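Local coordinates for protein glutathione s-transferase (Agrobacterium tumefaciens, PDB 2YCD) that probably conjugates glutathione to electrophilic compounds, as glutathione transferases do, and binds the conjugate S-(p-nitrobenzyl)glutathione, at residues A177-E189 / Y203-F217. Residues are numbered along the deposited sequence; the frame is centred on the assembly and turned at random.
Sequences ADILMICVLRRLE and YVERGKARPAFKRAF. With GTB (S-(p-nitrobenzyl)glutathione), chain B; PO4 (phosphate ion), chain C.
In the all-helical C-terminal domain of this glutathione transferase, helix 176-185 meets the end of helix 198-208 through Tyr203, a knob seated among Asp178, Met181, Ile182 and Leu185. The N-to-C directions of segments 177-185 and 203-208 lie 115° apart. With CG anti to the backbone N (chi1 171°), the Tyr203 ring runs across the partner helix, and its OH donates to Asp178 OD1 at 2.7 Å, on the carboxylate's anti lone pair. OD1 also accepts from Leu170 N. The bonds of Ser175 N to Asp178 OD2 and of Ala177 N to Ser175 OG resemble the N-capping box that begins the corresponding helix in many glutathione transferases; through OD1 the same aspartate holds the buried Tyr203 hydroxyl.

Ile182 lies over one ring face, its CD1 4.0 Å from the Tyr203 centroid in a CH-pi contact and 3.8 Å from Gly207 CA; the missing side chain at Gly207 makes room for this methyl. Leu185 CD1 reaches the ring edge, and Leu185 CB packs 3.8 Å from Val204 CG2.

Nearer the end of segment 177-189 the contact becomes ionic. Glu189 OE2 accepts from Arg186 NE at 3.0 Å and from Lys208 NZ at 2.8 Å, the two donors arriving from opposite faces of the carboxylate. Glu205 extends this salt-bridge network with a weak bond to Lys208 NZ. Arg186 grips Glu189 side-on, NH2 reaching OE1, and NH2 also binds Arg30 O of the N-terminal domain. The guanidinium stands almost perpendicular (89°) to the Phe213 ring, with Arg186 NH1 at the ring edge, 3.9 Å from Phe213 CZ. The next residue, Arg187, belongs to the ligand pocket: its guanidinium face lies against the nitrobenzyl ring, with Arg187 NH2 3.5 Å from C6' of S-(p-nitrobenzyl)glutathione.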
ATOM      1  N   ALA A 177       5.327 -11.780  -1.276  1.00  7.73           N
ATOM      2  CA  ALA A 177       3.925 -11.447  -1.518  1.00  7.26           C
ATOM      3  C   ALA A 177       3.008 -12.305  -0.651  1.00  6.92           C
ATOM      4  O   ALA A 177       1.983 -11.830  -0.151  1.00  7.83           O
ATOM      5  CB  ALA A 177       3.561 -11.602  -3.011  1.00  8.60           C
ATOM      6  N   ASP A 178       3.363 -13.582  -0.487  1.00  7.70           N
ATOM      7  CA  ASP A 178       2.527 -14.456   0.315  1.00  7.54           C
ATOM      8  C   ASP A 178       2.576 -14.072   1.785  1.00  6.62           C
ATOM      9  O   ASP A 178       1.561 -14.143   2.480  1.00  7.15           O
ATOM     10  CB  ASP A 178       2.899 -15.934   0.106  1.00  8.72           C
ATOM     11  CG  ASP A 178       2.820 -16.339  -1.346  1.00  8.58           C
ATOM     12  OD1 ASP A 178       1.705 -16.365  -1.916  1.00  8.87           O
ATOM     13  OD2 ASP A 178       3.901 -16.605  -1.901  1.00  9.32           O
ATOM     14  N   ILE A 179       3.744 -13.660   2.262  1.00  7.39           N
ATOM     15  CA  ILE A 179       3.838 -13.183   3.645  1.00  8.33           C
ATOM     16  C   ILE A 179       2.856 -12.029   3.867  1.00  6.41           C
ATOM     17  O   ILE A 179       2.050 -12.048   4.814  1.00  8.37           O
ATOM     18  CB  ILE A 179       5.265 -12.747   3.993  1.00  7.88           C
ATOM     19  CG1 ILE A 179       6.215 -13.962   4.006  1.00  7.61           C
ATOM     20  CG2 ILE A 179       5.284 -11.972   5.326  1.00  8.78           C
ATOM     21  CD1 ILE A 179       7.671 -13.595   4.359  1.00  9.88           C
ATOM     22  N   LEU A 180       2.910 -11.023   2.999  1.00  6.25           N
ATOM     23  CA  LEU A 180       2.048  -9.852   3.185  1.00  7.17           C
ATOM     24  C   LEU A 180       0.574 -10.194   2.999  1.00  8.02           C
ATOM     25  O   LEU A 180      -0.291  -9.768   3.793  1.00  7.75           O
ATOM     26  CB  LEU A 180       2.468  -8.716   2.249  1.00  7.26           C
ATOM     27  CG  LEU A 180       3.854  -8.125   2.542  1.00  7.38           C
ATOM     28  CD1 LEU A 180       4.241  -7.151   1.433  1.00  9.64           C
ATOM     29  CD2 LEU A 180       3.913  -7.446   3.926  1.00  9.78           C
ATOM     30  N   MET A 181       0.273 -11.005   1.986  1.00  6.97           N
ATOM     31  CA  MET A 181      -1.120 -11.350   1.715  1.00  7.13           C
ATOM     32  C   MET A 181      -1.742 -12.218   2.814  1.00  6.56           C
ATOM     33  O   MET A 181      -2.884 -11.974   3.227  1.00  7.62           O
ATOM     34  CB  MET A 181      -1.244 -12.062   0.364  1.00  7.98           C
ATOM     35  CG  MET A 181      -2.705 -12.325  -0.065  1.00  8.38           C
ATOM     36  SD  MET A 181      -3.596 -10.816  -0.535  1.00  8.65           S
ATOM     37  CE  MET A 181      -2.895 -10.512  -2.165  1.00  9.84           C
ATOM     38  N   ILE A 182      -0.998 -13.205   3.295  1.00  7.39           N
ATOM     39  CA  ILE A 182      -1.521 -14.059   4.349  1.00  8.20           C
ATOM     40  C   ILE A 182      -1.706 -13.292   5.655  1.00  7.51           C
ATOM     41  O   ILE A 182      -2.705 -13.465   6.347  1.00  8.79           O
ATOM     42  CB  ILE A 182      -0.683 -15.335   4.484  1.00  7.09           C
ATOM     43  CG1 ILE A 182      -0.963 -16.210   3.259  1.00  9.05           C
ATOM     44  CG2 ILE A 182      -1.045 -16.108   5.772  1.00  8.27           C
ATOM     45  CD1 ILE A 182      -0.019 -17.397   3.082  1.00  9.32           C
ATOM     46  N   CYS A 183      -0.768 -12.414   5.999  1.00  7.18           N
ATOM     47  CA  CYS A 183      -0.943 -11.639   7.226  1.00  7.60           C
ATOM     48  C   CYS A 183      -2.152 -10.705   7.145  1.00  9.87           C
ATOM     49  O   CYS A 183      -2.855 -10.528   8.147  1.00 11.48           O
ATOM     50  CB  CYS A 183       0.332 -10.875   7.593  1.00  7.85           C
ATOM     51  SG  CYS A 183       1.702 -11.941   8.149  1.00  9.43           S
ATOM     52  N   VAL A 184      -2.406 -10.151   5.964  1.00  7.91           N
ATOM     53  CA  VAL A 184      -3.611  -9.335   5.739  1.00 10.78           C
ATOM     54  C   VAL A 184      -4.885 -10.198   5.885  1.00  9.38           C
ATOM     55  O   VAL A 184      -5.831  -9.839   6.608  1.00 10.06           O
ATOM     56  CB  VAL A 184      -3.518  -8.615   4.343  1.00 11.36           C
ATOM     57  CG1 VAL A 184      -4.882  -8.168   3.828  1.00 14.63           C
ATOM     58  CG2 VAL A 184      -2.518  -7.426   4.405  1.00 13.67           C
ATOM     59  N   LEU A 185      -4.913 -11.343   5.213  1.00  7.79           N
ATOM     60  CA  LEU A 185      -6.099 -12.204   5.238  1.00  9.12           C
ATOM     61  C   LEU A 185      -6.404 -12.720   6.638  1.00  9.98           C
ATOM     62  O   LEU A 185      -7.574 -12.931   6.976  1.00 10.58           O
ATOM     63  CB  LEU A 185      -5.925 -13.384   4.276  1.00  9.48           C
ATOM     64  CG  LEU A 185      -5.979 -13.036   2.787  1.00  8.38           C
ATOM     65  CD1 LEU A 185      -5.563 -14.235   1.961  1.00 10.48           C
ATOM     66  CD2 LEU A 185      -7.370 -12.570   2.388  1.00 11.19           C
ATOM     67  N   ARG A 186      -5.374 -12.919   7.455  1.00  8.66           N
ATOM     68  CA  ARG A 186      -5.592 -13.388   8.820  1.00 10.44           C
ATOM     69  C   ARG A 186      -6.426 -12.440   9.669  1.00 10.40           C
ATOM     70  O   ARG A 186      -6.992 -12.876  10.669  1.00 11.90           O
ATOM     71  CB  ARG A 186      -4.269 -13.728   9.516  1.00 10.33           C
ATOM     72  CG  ARG A 186      -3.625 -15.018   9.005  1.00 12.31           C
ATOM     73  CD  ARG A 186      -2.516 -15.530   9.983  1.00 11.71           C
ATOM     74  NE  ARG A 186      -3.103 -15.834  11.296  1.00 12.17           N
ATOM     75  CZ  ARG A 186      -2.720 -15.330  12.470  1.00 12.76           C
ATOM     76  NH1 ARG A 186      -1.692 -14.512  12.557  1.00 13.67           N
ATOM     77  NH2 ARG A 186      -3.374 -15.672  13.585  1.00 17.81           N
ATOM     78  N   ARG A 187      -6.519 -11.162   9.275  1.00  9.89           N
ATOM     79  CA  ARG A 187      -7.412 -10.243   9.988  1.00 10.68           C
ATOM     80  C   ARG A 187      -8.877 -10.642   9.877  1.00 15.10           C
ATOM     81  O   ARG A 187      -9.713 -10.149  10.631  1.00 16.64           O
ATOM     82  CB  ARG A 187      -7.193  -8.807   9.516  1.00 12.49           C
ATOM     83  CG  ARG A 187      -5.776  -8.358   9.802  1.00 19.32           C
ATOM     84  CD  ARG A 187      -5.546  -6.915   9.465  1.00 25.36           C
ATOM     85  NE  ARG A 187      -6.109  -6.038  10.483  1.00 27.74           N
ATOM     86  CZ  ARG A 187      -5.594  -4.863  10.822  1.00 21.77           C
ATOM     87  NH1 ARG A 187      -4.497  -4.411  10.221  1.00 20.50           N
ATOM     88  NH2 ARG A 187      -6.194  -4.132  11.746  1.00 21.01           N
ATOM     89  N   LEU A 188      -9.177 -11.569   8.973  1.00 11.04           N
ATOM     90  CA  LEU A 188     -10.543 -12.081   8.809  1.00 12.47           C
ATOM     91  C   LEU A 188     -10.825 -13.367   9.565  1.00 15.46           C
ATOM     92  O   LEU A 188     -11.963 -13.861   9.516  1.00 16.24           O
ATOM     93  CB  LEU A 188     -10.860 -12.322   7.338  1.00 12.72           C
ATOM     94  CG  LEU A 188     -10.912 -11.072   6.470  1.00 11.29           C
ATOM     95  CD1 LEU A 188     -11.109 -11.485   5.025  1.00 14.91           C
ATOM     96  CD2 LEU A 188     -12.051 -10.155   6.924  1.00 14.77           C
ATOM     97  N   GLU A 189      -9.830 -13.946  10.230  1.00 14.38           N
ATOM     98  CA  GLU A 189     -10.044 -15.238  10.902  1.00 18.37           C
ATOM     99  C   GLU A 189     -11.225 -15.191  11.875  1.00 19.04           C
ATOM    100  O   GLU A 189     -12.100 -16.047  11.819  1.00 18.84           O
ATOM    101  CB  GLU A 189      -8.780 -15.722  11.627  1.00 16.76           C
ATOM    102  CG  GLU A 189      -7.673 -16.219  10.701  1.00 19.64           C
ATOM    103  CD  GLU A 189      -6.423 -16.689  11.449  1.00 23.13           C
ATOM    104  OE1 GLU A 189      -6.272 -16.360  12.645  1.00 23.09           O
ATOM    105  OE2 GLU A 189      -5.586 -17.390  10.835  1.00 20.52           O
ATOM    106  N   TYR A 203      -5.093 -21.594   1.511  1.00 10.41           N
ATOM    107  CA  TYR A 203      -3.910 -20.770   1.246  1.00  9.96           C
ATOM    108  C   TYR A 203      -3.340 -20.187   2.555  1.00 10.13           C
ATOM    109  O   TYR A 203      -2.157 -20.328   2.844  1.00 10.08           O
ATOM    110  CB  TYR A 203      -4.300 -19.681   0.239  1.00 11.10           C
ATOM    111  CG  TYR A 203      -3.272 -18.588   0.003  1.00  9.98           C
ATOM    112  CD1 TYR A 203      -2.076 -18.850  -0.641  1.00  9.26           C
ATOM    113  CD2 TYR A 203      -3.517 -17.285   0.428  1.00  9.61           C
ATOM    114  CE1 TYR A 203      -1.139 -17.846  -0.868  1.00 10.25           C
ATOM    115  CE2 TYR A 203      -2.604 -16.272   0.202  1.00  9.06           C
ATOM    116  CZ  TYR A 203      -1.418 -16.545  -0.436  1.00  8.50           C
ATOM    117  OH  TYR A 203      -0.498 -15.540  -0.629  1.00  9.25           O
ATOM    118  N   VAL A 204      -4.200 -19.585   3.360  1.00  9.83           N
ATOM    119  CA  VAL A 204      -3.774 -19.056   4.657  1.00  9.83           C
ATOM    120  C   VAL A 204      -3.188 -20.181   5.523  1.00 10.53           C
ATOM    121  O   VAL A 204      -2.132 -20.013   6.136  1.00 10.20           O
ATOM    122  CB  VAL A 204      -4.949 -18.387   5.369  1.00  9.49           C
ATOM    123  CG1 VAL A 204      -4.605 -18.100   6.836  1.00 11.04           C
ATOM    124  CG2 VAL A 204      -5.330 -17.102   4.641  1.00 11.72           C
ATOM    125  N   GLU A 205      -3.864 -21.332   5.570  1.00 11.56           N
ATOM    126  CA  GLU A 205      -3.359 -22.455   6.354  1.00 10.91           C
ATOM    127  C   GLU A 205      -2.014 -22.976   5.836  1.00  9.62           C
ATOM    128  O   GLU A 205      -1.146 -23.367   6.639  1.00 10.93           O
ATOM    129  CB  GLU A 205      -4.389 -23.592   6.471  1.00 12.73           C
ATOM    130  CG  GLU A 205      -5.651 -23.207   7.263  1.00 16.78           C
ATOM    131  CD  GLU A 205      -5.361 -22.725   8.680  1.00 39.71           C
ATOM    132  OE1 GLU A 205      -4.367 -23.181   9.282  1.00 38.80           O
ATOM    133  OE2 GLU A 205      -6.135 -21.887   9.197  1.00 33.84           O
ATOM    134  N   ARG A 206      -1.811 -22.968   4.521  1.00 11.34           N
ATOM    135  CA  ARG A 206      -0.519 -23.380   3.961  1.00 11.34           C
ATOM    136  C   ARG A 206       0.624 -22.498   4.486  1.00  9.58           C
ATOM    137  O   ARG A 206       1.724 -22.981   4.788  1.00 10.59           O
ATOM    138  CB  ARG A 206      -0.539 -23.340   2.429  1.00 14.64           C
ATOM    139  CG  ARG A 206      -1.215 -24.548   1.794  1.00 22.61           C
ATOM    140  CD  ARG A 206      -0.834 -24.703   0.319  1.00 23.15           C
ATOM    141  NE  ARG A 206      -1.320 -23.608  -0.499  1.00 21.55           N
ATOM    142  CZ  ARG A 206      -2.573 -23.482  -0.908  1.00 18.64           C
ATOM    143  NH1 ARG A 206      -3.490 -24.386  -0.556  1.00 16.63           N
ATOM    144  NH2 ARG A 206      -2.915 -22.459  -1.667  1.00 20.88           N
ATOM    145  N   GLY A 207       0.367 -21.192   4.573  1.00 10.62           N
ATOM    146  CA  GLY A 207       1.364 -20.277   5.111  1.00  9.94           C
ATOM    147  C   GLY A 207       1.611 -20.501   6.605  1.00  8.51           C
ATOM    148  O   GLY A 207       2.755 -20.513   7.060  1.00  9.77           O
ATOM    149  N   LYS A 208       0.533 -20.667   7.363  1.00  8.85           N
ATOM    150  CA  LYS A 208       0.626 -20.847   8.813  1.00  8.44           C
ATOM    151  C   LYS A 208       1.345 -22.135   9.195  1.00 11.42           C
ATOM    152  O   LYS A 208       1.887 -22.229  10.302  1.00 11.53           O
ATOM    153  CB  LYS A 208      -0.770 -20.825   9.446  1.00 11.11           C
ATOM    154  CG  LYS A 208      -1.452 -19.445   9.369  1.00 10.04           C
ATOM    155  CD  LYS A 208      -2.929 -19.470   9.758  1.00 15.06           C
ATOM    156  CE  LYS A 208      -3.184 -20.010  11.136  1.00 24.42           C
ATOM    157  NZ  LYS A 208      -4.656 -19.957  11.431  1.00 22.08           N
ATOM    158  N   ALA A 209       1.372 -23.118   8.287  1.00  9.81           N
ATOM    159  CA  ALA A 209       2.052 -24.378   8.560  1.00  9.67           C
ATOM    160  C   ALA A 209       3.563 -24.311   8.336  1.00 11.48           C
ATOM    161  O   ALA A 209       4.282 -25.241   8.700  1.00 11.31           O
ATOM    162  CB  ALA A 209       1.433 -25.497   7.712  1.00  9.96           C
ATOM    163  N   ARG A 210       4.073 -23.235   7.743  1.00  9.82           N
ATOM    164  CA  ARG A 210       5.512 -23.153   7.508  1.00  9.90           C
ATOM    165  C   ARG A 210       6.282 -22.956   8.822  1.00  8.92           C
ATOM    166  O   ARG A 210       5.867 -22.192   9.689  1.00  9.77           O
ATOM    167  CB  ARG A 210       5.820 -22.024   6.525  1.00  9.61           C
ATOM    168  CG  ARG A 210       5.210 -22.254   5.147  1.00  9.68           C
ATOM    169  CD  ARG A 210       5.476 -21.087   4.193  1.00  9.20           C
ATOM    170  NE  ARG A 210       6.897 -20.887   3.901  1.00  8.33           N
ATOM    171  CZ  ARG A 210       7.559 -21.485   2.909  1.00  8.94           C
ATOM    172  NH1 ARG A 210       6.940 -22.346   2.104  1.00  9.52           N
ATOM    173  NH2 ARG A 210       8.847 -21.249   2.721  1.00 11.04           N
ATOM    174  N   PRO A 211       7.433 -23.624   8.982  1.00  9.85           N
ATOM    175  CA  PRO A 211       8.166 -23.480  10.248  1.00 11.06           C
ATOM    176  C   PRO A 211       8.569 -22.047  10.585  1.00  8.59           C
ATOM    177  O   PRO A 211       8.576 -21.684  11.771  1.00  9.80           O
ATOM    178  CB  PRO A 211       9.413 -24.361  10.044  1.00 12.93           C
ATOM    179  CG  PRO A 211       9.043 -25.287   8.928  1.00 23.30           C
ATOM    180  CD  PRO A 211       8.053 -24.590   8.061  1.00 11.22           C
ATOM    181  N   ALA A 212       8.902 -21.239   9.579  1.00  9.14           N
ATOM    182  CA  ALA A 212       9.238 -19.835   9.861  1.00  8.81           C
ATOM    183  C   ALA A 212       8.040 -19.064  10.402  1.00  8.09           C
ATOM    184  O   ALA A 212       8.216 -18.158  11.213  1.00  8.36           O
ATOM    185  CB  ALA A 212       9.779 -19.143   8.601  1.00  9.87           C
ATOM    186  N   PHE A 213       6.836 -19.387   9.927  1.00  8.68           N
ATOM    187  CA  PHE A 213       5.649 -18.735  10.462  1.00  7.59           C
ATOM    188  C   PHE A 213       5.522 -19.057  11.957  1.00  8.91           C
ATOM    189  O   PHE A 213       5.269 -18.163  12.775  1.00  8.94           O
ATOM    190  CB  PHE A 213       4.372 -19.184   9.747  1.00  7.81           C
ATOM    191  CG  PHE A 213       3.121 -18.517  10.283  1.00  8.91           C
ATOM    192  CD1 PHE A 213       2.473 -19.000  11.420  1.00  9.51           C
ATOM    193  CD2 PHE A 213       2.625 -17.376   9.665  1.00  9.60           C
ATOM    194  CE1 PHE A 213       1.332 -18.338  11.915  1.00  9.55           C
ATOM    195  CE2 PHE A 213       1.494 -16.734  10.149  1.00 10.67           C
ATOM    196  CZ  PHE A 213       0.845 -17.220  11.268  1.00  9.58           C
ATOM    197  N   LYS A 214       5.716 -20.324  12.323  1.00  9.67           N
ATOM    198  CA  LYS A 214       5.593 -20.733  13.715  1.00  8.29           C
ATOM    199  C   LYS A 214       6.659 -20.069  14.576  1.00  8.52           C
ATOM    200  O   LYS A 214       6.372 -19.661  15.706  1.00 10.39           O
ATOM    201  CB  LYS A 214       5.675 -22.258  13.843  1.00 12.70           C
ATOM    202  CG  LYS A 214       5.679 -22.714  15.296  1.00 21.59           C
ATOM    203  CD  LYS A 214       5.503 -24.213  15.435  1.00 29.19           C
ATOM    204  CE  LYS A 214       5.575 -24.623  16.897  1.00 37.70           C
ATOM    205  NZ  LYS A 214       4.658 -23.784  17.727  1.00 35.75           N
ATOM    206  N   ARG A 215       7.880 -19.944  14.062  1.00  8.11           N
ATOM    207  CA  ARG A 215       8.918 -19.273  14.853  1.00  9.90           C
ATOM    208  C   ARG A 215       8.556 -17.809  15.096  1.00  8.72           C
ATOM    209  O   ARG A 215       8.723 -17.281  16.193  1.00 10.70           O
ATOM    210  CB  ARG A 215      10.307 -19.400  14.210  1.00  9.92           C
ATOM    211  CG  ARG A 215      10.877 -20.832  14.199  1.00 10.50           C
ATOM    212  CD  ARG A 215      12.320 -20.894  13.746  1.00 13.16           C
ATOM    213  NE  ARG A 215      12.555 -20.375  12.401  1.00 13.22           N
ATOM    214  CZ  ARG A 215      12.530 -21.102  11.285  1.00 12.37           C
ATOM    215  NH1 ARG A 215      12.270 -22.402  11.328  1.00 15.21           N
ATOM    216  NH2 ARG A 215      12.785 -20.531  10.109  1.00 14.66           N
ATOM    217  N   ALA A 216       8.061 -17.135  14.068  1.00  8.69           N
ATOM    218  CA  ALA A 216       7.620 -15.747  14.232  1.00  9.31           C
ATOM    219  C   ALA A 216       6.428 -15.633  15.176  1.00  8.52           C
ATOM    220  O   ALA A 216       6.398 -14.762  16.027  1.00  9.04           O
ATOM    221  CB  ALA A 216       7.301 -15.134  12.872  1.00  9.03           C
ATOM    222  N   PHE A 217       5.453 -16.520  15.020  1.00  9.03           N
ATOM    223  CA  PHE A 217       4.256 -16.486  15.844  1.00 10.41           C
ATOM    224  C   PHE A 217       4.597 -16.732  17.312  1.00 11.20           C
ATOM    225  O   PHE A 217       4.089 -16.042  18.200  1.00 10.27           O
ATOM    226  CB  PHE A 217       3.243 -17.527  15.349  1.00 10.46           C
ATOM    227  CG  PHE A 217       1.919 -17.456  16.061  1.00  9.23           C
ATOM    228  CD1 PHE A 217       1.719 -18.126  17.258  1.00 13.14           C
ATOM    229  CD2 PHE A 217       0.883 -16.709  15.524  1.00 13.07           C
ATOM    230  CE1 PHE A 217       0.489 -18.040  17.917  1.00 13.05           C
ATOM    231  CE2 PHE A 217      -0.334 -16.625  16.178  1.00 13.30           C
ATOM    232  CZ  PHE A 217      -0.527 -17.292  17.367  1.00 14.40           C
TER
HETATM  233  N1  GTB B 501       1.475   1.427   6.950  1.00  8.55           N
HETATM  234  CA1 GTB B 501       2.055   1.050   8.247  1.00  7.62           C
HETATM  235  C1  GTB B 501       2.807  -0.251   8.120  1.00  7.97           C
HETATM  236  O11 GTB B 501       2.318  -1.123   7.372  1.00  8.73           O
HETATM  237  O12 GTB B 501       3.867  -0.414   8.771  1.00  9.39           O
HETATM  238  CB1 GTB B 501       0.922   0.971   9.282  1.00  9.19           C
HETATM  239  CG1 GTB B 501       1.474   0.722  10.684  1.00 11.16           C
HETATM  240  CD1 GTB B 501       0.367   0.526  11.702  1.00 10.41           C
HETATM  241  OE1 GTB B 501      -0.809   0.610  11.349  1.00 12.95           O
HETATM  242  N2  GTB B 501       0.755   0.251  12.946  1.00  9.57           N
HETATM  243  CA2 GTB B 501      -0.201   0.021  14.030  1.00 10.07           C
HETATM  244  C2  GTB B 501       0.091   0.881  15.220  1.00 12.39           C
HETATM  245  O2  GTB B 501       1.241   1.148  15.561  1.00 10.83           O
HETATM  246  CB2 GTB B 501      -0.033  -1.425  14.538  1.00  9.79           C
HETATM  247  SG2 GTB B 501      -0.492  -2.672  13.382  1.00 12.60           S
HETATM  248  N3  GTB B 501      -0.975   1.319  15.895  1.00 13.82           N
HETATM  249  CA3 GTB B 501      -0.911   2.109  17.113  1.00 15.52           C
HETATM  250  C3  GTB B 501      -1.346   3.535  16.941  1.00 23.30           C
HETATM  251  O31 GTB B 501      -1.809   3.908  15.846  1.00 26.19           O
HETATM  252  O32 GTB B 501      -1.209   4.281  17.938  1.00 26.57           O
HETATM  253  C'  GTB B 501      -2.241  -2.527  13.174  1.00 14.42           C
HETATM  254  C1' GTB B 501      -3.009  -3.473  14.060  1.00 18.44           C
HETATM  255  C2' GTB B 501      -3.474  -3.046  15.294  1.00 26.49           C
HETATM  256  C3' GTB B 501      -4.191  -3.925  16.105  1.00 28.95           C
HETATM  257  C4' GTB B 501      -4.443  -5.224  15.671  1.00 21.26           C
HETATM  258  N41 GTB B 501      -5.176  -6.108  16.486  1.00 28.38           N
HETATM  259  O41 GTB B 501      -5.502  -7.222  16.081  1.00 21.74           O
HETATM  260  O42 GTB B 501      -5.498  -5.744  17.600  1.00 29.56           O
HETATM  261  C5' GTB B 501      -3.982  -5.640  14.430  1.00 22.01           C
HETATM  262  C6' GTB B 501      -3.268  -4.764  13.618  1.00 18.20           C
HETATM  263  P   PO4 C 601       9.773 -24.194   0.393  1.00 19.66           P
HETATM  264  O1  PO4 C 601       8.343 -24.666   0.379  1.00 28.50           O
HETATM  265  O2  PO4 C 601      10.484 -24.805   1.584  1.00 17.62           O
HETATM  266  O3  PO4 C 601      10.494 -24.618  -0.871  1.00 22.49           O
HETATM  267  O4  PO4 C 601       9.832 -22.687   0.491  1.00 26.94           O
HETATM  268  O   HOH W   1      -7.377 -19.468   8.975  1.00 44.27           O